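Local structure of alpha-glucosidase (Bacteroides thetaiotaomicron, 5XFM) at residues A[177-182]-A[470-475]; A[517-522]-A[544-549]. The protein hydrolyses beta-L-arabinopyranosides and alpha-galactosides as a bifunctional, calcium-binding member of glycoside hydrolase family 97. The protein carries 1 engineered substitution. One frame throughout, in Å; residues are numbered along the deposited sequence.

Interaction 1: A[177-182]-A[470-475]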
ATOM      1  N   TYR A 177      -3.360  14.047   3.117  1.00 20.54           N
ATOM      2  CA  TYR A 177      -2.357  14.579   2.197  1.00 18.58           C
ATOM      3  C   TYR A 177      -2.534  16.064   1.905  1.00 22.59           C
ATOM      4  O   TYR A 177      -3.609  16.619   2.102  1.00 20.81           O
ATOM      5  CB  TYR A 177      -2.395  13.827   0.863  1.00 19.38           C
ATOM      6  CG  TYR A 177      -1.977  12.382   0.917  1.00 21.28           C
ATOM      7  CD1 TYR A 177      -2.879  11.393   1.306  1.00 16.47           C
ATOM      8  CD2 TYR A 177      -0.692  11.998   0.543  1.00 11.99           C
ATOM      9  CE1 TYR A 177      -2.513  10.066   1.344  1.00 14.36           C
ATOM     10  CE2 TYR A 177      -0.311  10.666   0.576  1.00 18.28           C
ATOM     11  CZ  TYR A 177      -1.227   9.704   0.977  1.00 21.13           C
ATOM     12  OH  TYR A 177      -0.867   8.384   1.013  1.00 15.52           O
ATOM     13  N   LYS A 178      -1.450  16.691   1.449  1.00 24.34           N
ATOM     14  CA  LYS A 178      -1.495  17.998   0.801  1.00 21.29           C
ATOM     15  C   LYS A 178      -0.914  17.879  -0.606  1.00 25.90           C
ATOM     16  O   LYS A 178       0.179  17.338  -0.792  1.00 26.52           O
ATOM     17  CB  LYS A 178      -0.721  19.050   1.596  1.00 26.49           C
ATOM     18  CG  LYS A 178      -1.249  19.324   2.988  1.00 36.10           C
ATOM     19  CD  LYS A 178      -0.602  20.578   3.567  1.00 39.06           C
ATOM     20  CE  LYS A 178       0.870  20.346   3.908  1.00 35.24           C
ATOM     21  NZ  LYS A 178       1.570  21.571   4.398  1.00 30.54           N
ATOM     22  N   ALA A 179      -1.654  18.352  -1.602  1.00 21.56           N
ATOM     23  CA  ALA A 179      -1.212  18.206  -2.982  1.00 22.57           C
ATOM     24  C   ALA A 179      -0.376  19.403  -3.409  1.00 24.01           C
ATOM     25  O   ALA A 179      -0.729  20.542  -3.126  1.00 29.66           O
ATOM     26  CB  ALA A 179      -2.406  18.031  -3.916  1.00 20.79           C
ATOM     27  N   ASP A 180       0.729  19.129  -4.097  1.00 24.58           N
ATOM     28  CA  ASP A 180       1.625  20.169  -4.590  1.00 25.82           C
ATOM     29  C   ASP A 180       2.007  21.184  -3.515  1.00 24.46           C
ATOM     30  O   ASP A 180       2.018  22.389  -3.757  1.00 23.53           O
ATOM     31  CB  ASP A 180       0.991  20.866  -5.796  1.00 20.68           C
ATOM     32  CG  ASP A 180       1.368  20.197  -7.104  1.00 29.71           C
ATOM     33  OD1 ASP A 180       2.584  20.043  -7.358  1.00 29.29           O
ATOM     34  OD2 ASP A 180       0.461  19.784  -7.857  1.00 32.80           O
ATOM     35  N   ALA A 181       2.305  20.679  -2.325  1.00 23.01           N
ATOM     36  CA  ALA A 181       2.766  21.511  -1.227  1.00 19.27           C
ATOM     37  C   ALA A 181       4.203  21.960  -1.459  1.00 21.66           C
ATOM     38  O   ALA A 181       4.991  21.238  -2.069  1.00 26.17           O
ATOM     39  CB  ALA A 181       2.657  20.757   0.080  1.00 16.60           C
ATOM     40  N   PRO A 182       4.550  23.163  -0.982  1.00 24.54           N
ATOM     41  CA  PRO A 182       5.958  23.568  -1.025  1.00 23.54           C
ATOM     42  C   PRO A 182       6.802  22.642  -0.152  1.00 28.42           C
ATOM     43  O   PRO A 182       6.277  22.104   0.834  1.00 25.88           O
ATOM     44  CB  PRO A 182       5.946  24.997  -0.468  1.00 26.86           C
ATOM     45  CG  PRO A 182       4.508  25.431  -0.482  1.00 30.41           C
ATOM     46  CD  PRO A 182       3.681  24.192  -0.390  1.00 22.89           C
ATOM     47  N   GLU A 470     -13.530  12.575  -0.579  1.00 28.67           N
ATOM     48  CA  GLU A 470     -13.409  11.237  -1.156  1.00 23.44           C
ATOM     49  C   GLU A 470     -12.735  11.209  -2.522  1.00 26.51           C
ATOM     50  O   GLU A 470     -11.798  10.427  -2.751  1.00 25.27           O
ATOM     51  CB  GLU A 470     -14.779  10.570  -1.274  1.00 24.05           C
ATOM     52  CG  GLU A 470     -14.685   9.195  -1.924  1.00 23.96           C
ATOM     53  CD  GLU A 470     -16.029   8.575  -2.226  1.00 31.36           C
ATOM     54  OE1 GLU A 470     -17.041   9.311  -2.251  1.00 31.97           O
ATOM     55  OE2 GLU A 470     -16.067   7.350  -2.459  1.00 28.93           O
ATOM     56  N   ALA A 471     -13.211  12.055  -3.428  1.00 23.35           N
ATOM     57  CA  ALA A 471     -12.708  12.050  -4.798  1.00 23.33           C
ATOM     58  C   ALA A 471     -11.220  12.396  -4.851  1.00 17.65           C
ATOM     59  O   ALA A 471     -10.453  11.745  -5.547  1.00 21.86           O
ATOM     60  CB  ALA A 471     -13.516  13.010  -5.657  1.00 25.67           C
ATOM     61  N   PHE A 472     -10.824  13.401  -4.081  1.00 21.16           N
ATOM     62  CA  PHE A 472      -9.431  13.833  -3.974  1.00 23.39           C
ATOM     63  C   PHE A 472      -8.488  12.670  -3.587  1.00 22.34           C
ATOM     64  O   PHE A 472      -7.497  12.384  -4.287  1.00 24.09           O
ATOM     65  CB  PHE A 472      -9.365  14.990  -2.962  1.00 22.97           C
ATOM     66  CG  PHE A 472      -7.977  15.446  -2.615  1.00 20.32           C
ATOM     67  CD1 PHE A 472      -7.203  16.123  -3.541  1.00 20.18           C
ATOM     68  CD2 PHE A 472      -7.475  15.256  -1.336  1.00 20.88           C
ATOM     69  CE1 PHE A 472      -5.934  16.564  -3.213  1.00 25.18           C
ATOM     70  CE2 PHE A 472      -6.211  15.697  -0.998  1.00 17.87           C
ATOM     71  CZ  PHE A 472      -5.437  16.350  -1.938  1.00 22.22           C
ATOM     72  N   ASN A 473      -8.814  11.986  -2.492  1.00 22.72           N
ATOM     73  CA  ASN A 473      -8.001  10.870  -2.012  1.00 20.53           C
ATOM     74  C   ASN A 473      -8.016   9.679  -2.972  1.00 23.61           C
ATOM     75  O   ASN A 473      -6.979   9.022  -3.189  1.00 24.38           O
ATOM     76  CB  ASN A 473      -8.473  10.437  -0.621  1.00 21.28           C
ATOM     77  CG  ASN A 473      -8.192  11.488   0.441  1.00 24.87           C
ATOM     78  OD1 ASN A 473      -9.099  11.936   1.154  1.00 22.88           O
ATOM     79  ND2 ASN A 473      -6.929  11.889   0.551  1.00 18.07           N
ATOM     80  N   THR A 474      -9.181   9.414  -3.565  1.00 24.16           N
ATOM     81  CA  THR A 474      -9.294   8.399  -4.616  1.00 20.92           C
ATOM     82  C   THR A 474      -8.371   8.731  -5.794  1.00 22.64           C
ATOM     83  O   THR A 474      -7.812   7.842  -6.431  1.00 22.07           O
ATOM     84  CB  THR A 474     -10.744   8.256  -5.112  1.00 20.53           C
ATOM     85  OG1 THR A 474     -11.591   7.911  -4.010  1.00 28.35           O
ATOM     86  CG2 THR A 474     -10.858   7.169  -6.171  1.00 28.11           C
ATOM     87  N   CYS A 475      -8.207  10.018  -6.075  1.00 21.80           N
ATOM     88  CA  CYS A 475      -7.333  10.452  -7.156  1.00 28.20           C
ATOM     89  C   CYS A 475      -5.899  10.574  -6.674  1.00 26.00           C
ATOM     90  O   CYS A 475      -5.015  10.967  -7.435  1.00 30.81           O
ATOM     91  CB  CYS A 475      -7.797  11.790  -7.742  1.00 23.65           C
ATOM     92  SG  CYS A 475      -9.262  11.674  -8.784  1.00 24.09           S
TER
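Tyr177 meets helix 470-474 in two places. Its ring lies obliquely beside the amide end of Asn473, the two planes turned 52° apart, and its side chain also packs on Cys157 and Leu476. The Tyr177 carbonyl oxygen comes up to the rim of the Phe472 ring, 4.2 Å from Phe472 CE2, a loose contact near the ring plane. Lys178 turns away and forms a salt bridge with Asp185. Ala179 closes the contact: its methyl lies in the plane of the Phe472 ring, with Ala179 CB 3.9 Å from Phe472 CE1. Phe472 reaches it edge-on because its CG stands anti to the backbone N (chi1 173°), which sends the ring out from the helix. Strand 178-182 is an outermost strand of a nine-stranded antiparallel sheet in the N-terminal family region, so the contact joins that sheet to a helix of the glycosidase region. The chain turns a corner at Ala179 and Asp180, and Asp180 and Ala181 both face Thr154 in a G1 beta bulge. Asp180 forms a salt bridge through OD1 with Arg200, and hydrogen bonds through OD1 with Thr153 and through OD2 with Tyr563.

Interaction 2: A[517-522]-A[544-549]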
ATOM      1  N   ALA A 517     -16.376   2.474 -10.444  1.00 18.50           N
ATOM      2  CA  ALA A 517     -15.036   2.733 -10.958  1.00 24.04           C
ATOM      3  C   ALA A 517     -13.985   2.514  -9.880  1.00 26.10           C
ATOM      4  O   ALA A 517     -12.867   2.074 -10.157  1.00 23.56           O
ATOM      5  CB  ALA A 517     -14.941   4.153 -11.502  1.00 23.03           C
ATOM      6  N   THR A 518     -14.355   2.839  -8.648  1.00 24.00           N
ATOM      7  CA  THR A 518     -13.455   2.706  -7.510  1.00 30.10           C
ATOM      8  C   THR A 518     -13.102   1.236  -7.198  1.00 26.56           C
ATOM      9  O   THR A 518     -12.056   0.951  -6.617  1.00 22.90           O
ATOM     10  CB  THR A 518     -14.095   3.403  -6.273  1.00 29.03           C
ATOM     11  OG1 THR A 518     -13.728   4.788  -6.268  1.00 32.52           O
ATOM     12  CG2 THR A 518     -13.673   2.773  -4.958  1.00 37.62           C
ATOM     13  N   THR A 519     -13.941   0.297  -7.627  1.00 24.09           N
ATOM     14  CA  THR A 519     -13.616  -1.121  -7.450  1.00 23.49           C
ATOM     15  C   THR A 519     -12.473  -1.552  -8.373  1.00 28.86           C
ATOM     16  O   THR A 519     -11.785  -2.545  -8.120  1.00 26.64           O
ATOM     17  CB  THR A 519     -14.852  -2.031  -7.685  1.00 29.36           C
ATOM     18  OG1 THR A 519     -15.246  -1.993  -9.064  1.00 26.21           O
ATOM     19  CG2 THR A 519     -16.016  -1.586  -6.798  1.00 29.70           C
ATOM     20  N   VAL A 520     -12.269  -0.794  -9.441  1.00 26.02           N
ATOM     21  CA  VAL A 520     -11.181  -1.067 -10.359  1.00 26.28           C
ATOM     22  C   VAL A 520      -9.958  -0.217 -10.013  1.00 30.25           C
ATOM     23  O   VAL A 520      -8.817  -0.673 -10.119  1.00 29.64           O
ATOM     24  CB  VAL A 520     -11.619  -0.816 -11.811  1.00 26.20           C
ATOM     25  CG1 VAL A 520     -10.464  -1.048 -12.761  1.00 27.42           C
ATOM     26  CG2 VAL A 520     -12.780  -1.731 -12.164  1.00 26.07           C
ATOM     27  N   LEU A 521     -10.199   1.021  -9.595  1.00 24.18           N
ATOM     28  CA  LEU A 521      -9.113   1.924  -9.239  1.00 23.92           C
ATOM     29  C   LEU A 521      -8.303   1.446  -8.033  1.00 27.93           C
ATOM     30  O   LEU A 521      -7.077   1.499  -8.053  1.00 25.32           O
ATOM     31  CB  LEU A 521      -9.660   3.322  -8.957  1.00 21.01           C
ATOM     32  CG  LEU A 521     -10.241   4.038 -10.176  1.00 24.53           C
ATOM     33  CD1 LEU A 521     -10.835   5.384  -9.784  1.00 26.63           C
ATOM     34  CD2 LEU A 521      -9.190   4.198 -11.259  1.00 28.84           C
ATOM     35  N   LEU A 522      -8.987   0.979  -6.990  1.00 26.18           N
ATOM     36  CA  LEU A 522      -8.319   0.609  -5.741  1.00 26.02           C
ATOM     37  C   LEU A 522      -8.163  -0.913  -5.607  1.00 26.15           C
ATOM     38  O   LEU A 522      -9.154  -1.637  -5.495  1.00 25.17           O
ATOM     39  CB  LEU A 522      -9.099   1.173  -4.543  1.00 23.72           C
ATOM     40  CG  LEU A 522      -9.517   2.649  -4.625  1.00 23.98           C
ATOM     41  CD1 LEU A 522     -10.159   3.132  -3.328  1.00 25.94           C
ATOM     42  CD2 LEU A 522      -8.337   3.539  -4.998  1.00 21.98           C
ATOM     43  N   MET A 544     -25.648  -3.193  -9.042  1.00 29.43           N
ATOM     44  CA  MET A 544     -25.534  -4.429  -8.284  1.00 30.63           C
ATOM     45  C   MET A 544     -25.132  -5.588  -9.186  1.00 30.71           C
ATOM     46  O   MET A 544     -24.407  -6.499  -8.764  1.00 29.11           O
ATOM     47  CB  MET A 544     -26.851  -4.722  -7.573  1.00 27.83           C
ATOM     48  CG  MET A 544     -27.254  -3.608  -6.632  1.00 29.86           C
ATOM     49  SD  MET A 544     -25.928  -3.257  -5.464  1.00 30.46           S
ATOM     50  CE  MET A 544     -25.901  -4.794  -4.529  1.00 19.15           C
ATOM     51  N   ASP A 545     -25.582  -5.521 -10.437  1.00 31.52           N
ATOM     52  CA  ASP A 545     -25.210  -6.493 -11.453  1.00 31.89           C
ATOM     53  C   ASP A 545     -23.720  -6.423 -11.714  1.00 32.87           C
ATOM     54  O   ASP A 545     -23.055  -7.455 -11.805  1.00 31.24           O
ATOM     55  CB  ASP A 545     -25.988  -6.276 -12.756  1.00 35.33           C
ATOM     56  CG  ASP A 545     -27.410  -6.806 -12.685  1.00 36.22           C
ATOM     57  OD1 ASP A 545     -27.644  -7.785 -11.946  1.00 40.08           O
ATOM     58  OD2 ASP A 545     -28.290  -6.264 -13.384  1.00 36.91           O
ATOM     59  N   PHE A 546     -23.194  -5.209 -11.850  1.00 31.49           N
ATOM     60  CA  PHE A 546     -21.754  -5.059 -12.005  1.00 32.42           C
ATOM     61  C   PHE A 546     -21.019  -5.655 -10.804  1.00 34.07           C
ATOM     62  O   PHE A 546     -20.074  -6.435 -10.969  1.00 28.47           O
ATOM     63  CB  PHE A 546     -21.349  -3.595 -12.153  1.00 27.48           C
ATOM     64  CG  PHE A 546     -19.856  -3.376 -12.076  1.00 32.60           C
ATOM     65  CD1 PHE A 546     -19.059  -3.559 -13.195  1.00 36.41           C
ATOM     66  CD2 PHE A 546     -19.247  -3.032 -10.882  1.00 29.35           C
ATOM     67  CE1 PHE A 546     -17.692  -3.378 -13.128  1.00 35.52           C
ATOM     68  CE2 PHE A 546     -17.878  -2.854 -10.809  1.00 28.55           C
ATOM     69  CZ  PHE A 546     -17.103  -3.023 -11.930  1.00 30.60           C
ATOM     70  N   MET A 547     -21.458  -5.284  -9.600  1.00 28.61           N
ATOM     71  CA  MET A 547     -20.778  -5.714  -8.378  1.00 29.35           C
ATOM     72  C   MET A 547     -20.788  -7.233  -8.253  1.00 34.83           C
ATOM     73  O   MET A 547     -19.922  -7.815  -7.600  1.00 35.80           O
ATOM     74  CB  MET A 547     -21.405  -5.068  -7.146  1.00 25.91           C
ATOM     75  CG  MET A 547     -21.104  -3.584  -7.043  1.00 28.41           C
ATOM     76  SD  MET A 547     -19.334  -3.259  -7.131  1.00 34.39           S
ATOM     77  CE  MET A 547     -18.756  -4.051  -5.635  1.00 28.19           C
ATOM     78  N   LYS A 548     -21.774  -7.873  -8.872  1.00 28.65           N
ATOM     79  CA  LYS A 548     -21.792  -9.329  -8.920  1.00 29.15           C
ATOM     80  C   LYS A 548     -20.635  -9.920  -9.749  1.00 28.59           C
ATOM     81  O   LYS A 548     -20.225 -11.058  -9.518  1.00 28.21           O
ATOM     82  CB  LYS A 548     -23.134  -9.822  -9.457  1.00 28.67           C
ATOM     83  CG  LYS A 548     -24.219  -9.898  -8.390  1.00 27.42           C
ATOM     84  CD  LYS A 548     -25.609  -9.922  -9.005  1.00 30.19           C
ATOM     85  CE  LYS A 548     -26.600 -10.658  -8.109  1.00 27.55           C
ATOM     86  NZ  LYS A 548     -27.696  -9.777  -7.615  1.00 37.58           N
ATOM     87  N   ARG A 549     -20.112  -9.159 -10.708  1.00 32.60           N
ATOM     88  CA  ARG A 549     -19.065  -9.671 -11.600  1.00 28.40           C
ATOM     89  C   ARG A 549     -17.687  -9.074 -11.347  1.00 29.42           C
ATOM     90  O   ARG A 549     -16.735  -9.398 -12.058  1.00 33.90           O
ATOM     91  CB  ARG A 549     -19.435  -9.423 -13.065  1.00 28.93           C
ATOM     92  CG  ARG A 549     -20.798  -9.949 -13.476  1.00 38.94           C
ATOM     93  CD  ARG A 549     -20.980  -9.905 -14.988  1.00 50.55           C
ATOM     94  NE  ARG A 549     -22.265  -9.315 -15.362  1.00 57.19           N
ATOM     95  CZ  ARG A 549     -22.404  -8.256 -16.158  1.00 59.39           C
ATOM     96  NH1 ARG A 549     -21.335  -7.667 -16.685  1.00 69.71           N
ATOM     97  NH2 ARG A 549     -23.615  -7.788 -16.435  1.00 56.11           N
TER
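Thr519 fits between Phe546 and Met547, joining helix 512-521 to helix 541-549, two helices of the TIM-barrel-type glycosidase region. Packing is tightest at the hydroxyl: Thr519 OG1 lies in the plane of the Phe546 ring, 3.3 Å from Phe546 CE2 and 3.6 Å from Phe546 CZ, and so meets the edge of the ring rather than its face. The torsion that places OG1 between the backbone N and the carbonyl carbon (chi1 68°) also leaves it hydrogen-bonded to Leu516 O, one turn back in its own helix. A valine in its place would probably leave Leu516 O without this side-chain partner and bring a bulkier methyl against the ring edge. Phe546 is held further by an edge-to-face stack with Tyr607. The other branch of Thr519 packs more loosely, with no polar bond, against a thioether chain bent at chi2 and chi3. The far flank of helix 541-549 is different in character: Asp545 and Lys548 are partly exposed, and Arg549 is exposed, none of them touching 517-522. On the buried side, Thr519 CG2 lies 3.7 Å from Met547 SD and 3.9 Å from Met547 CE.

In the fold
Interactions 1 and 2 follow one another along the chain, with centres about 23 Å apart, yet they touch through helix 512-521. Thr474 CG2 of interaction 1 packs 3.7 Å from Thr518 OG1 and 4.0 Å from Leu521 CD1 of interaction 2. Phe514 of the same helix also touches Glu470, Ala471 and Thr474. On strand 577-584, Val583 meets Thr474 and Cys475 as well as Ala517 and Leu521. Neither contact contains a calcium ligand. Glu174, just before segment 177-182, binds the ion with Glu452 and Glu458 of the glycosidase region, so the ion also links the two regions. In family 97 enzymes this calcium lies in the active site, which here is probably near the ion.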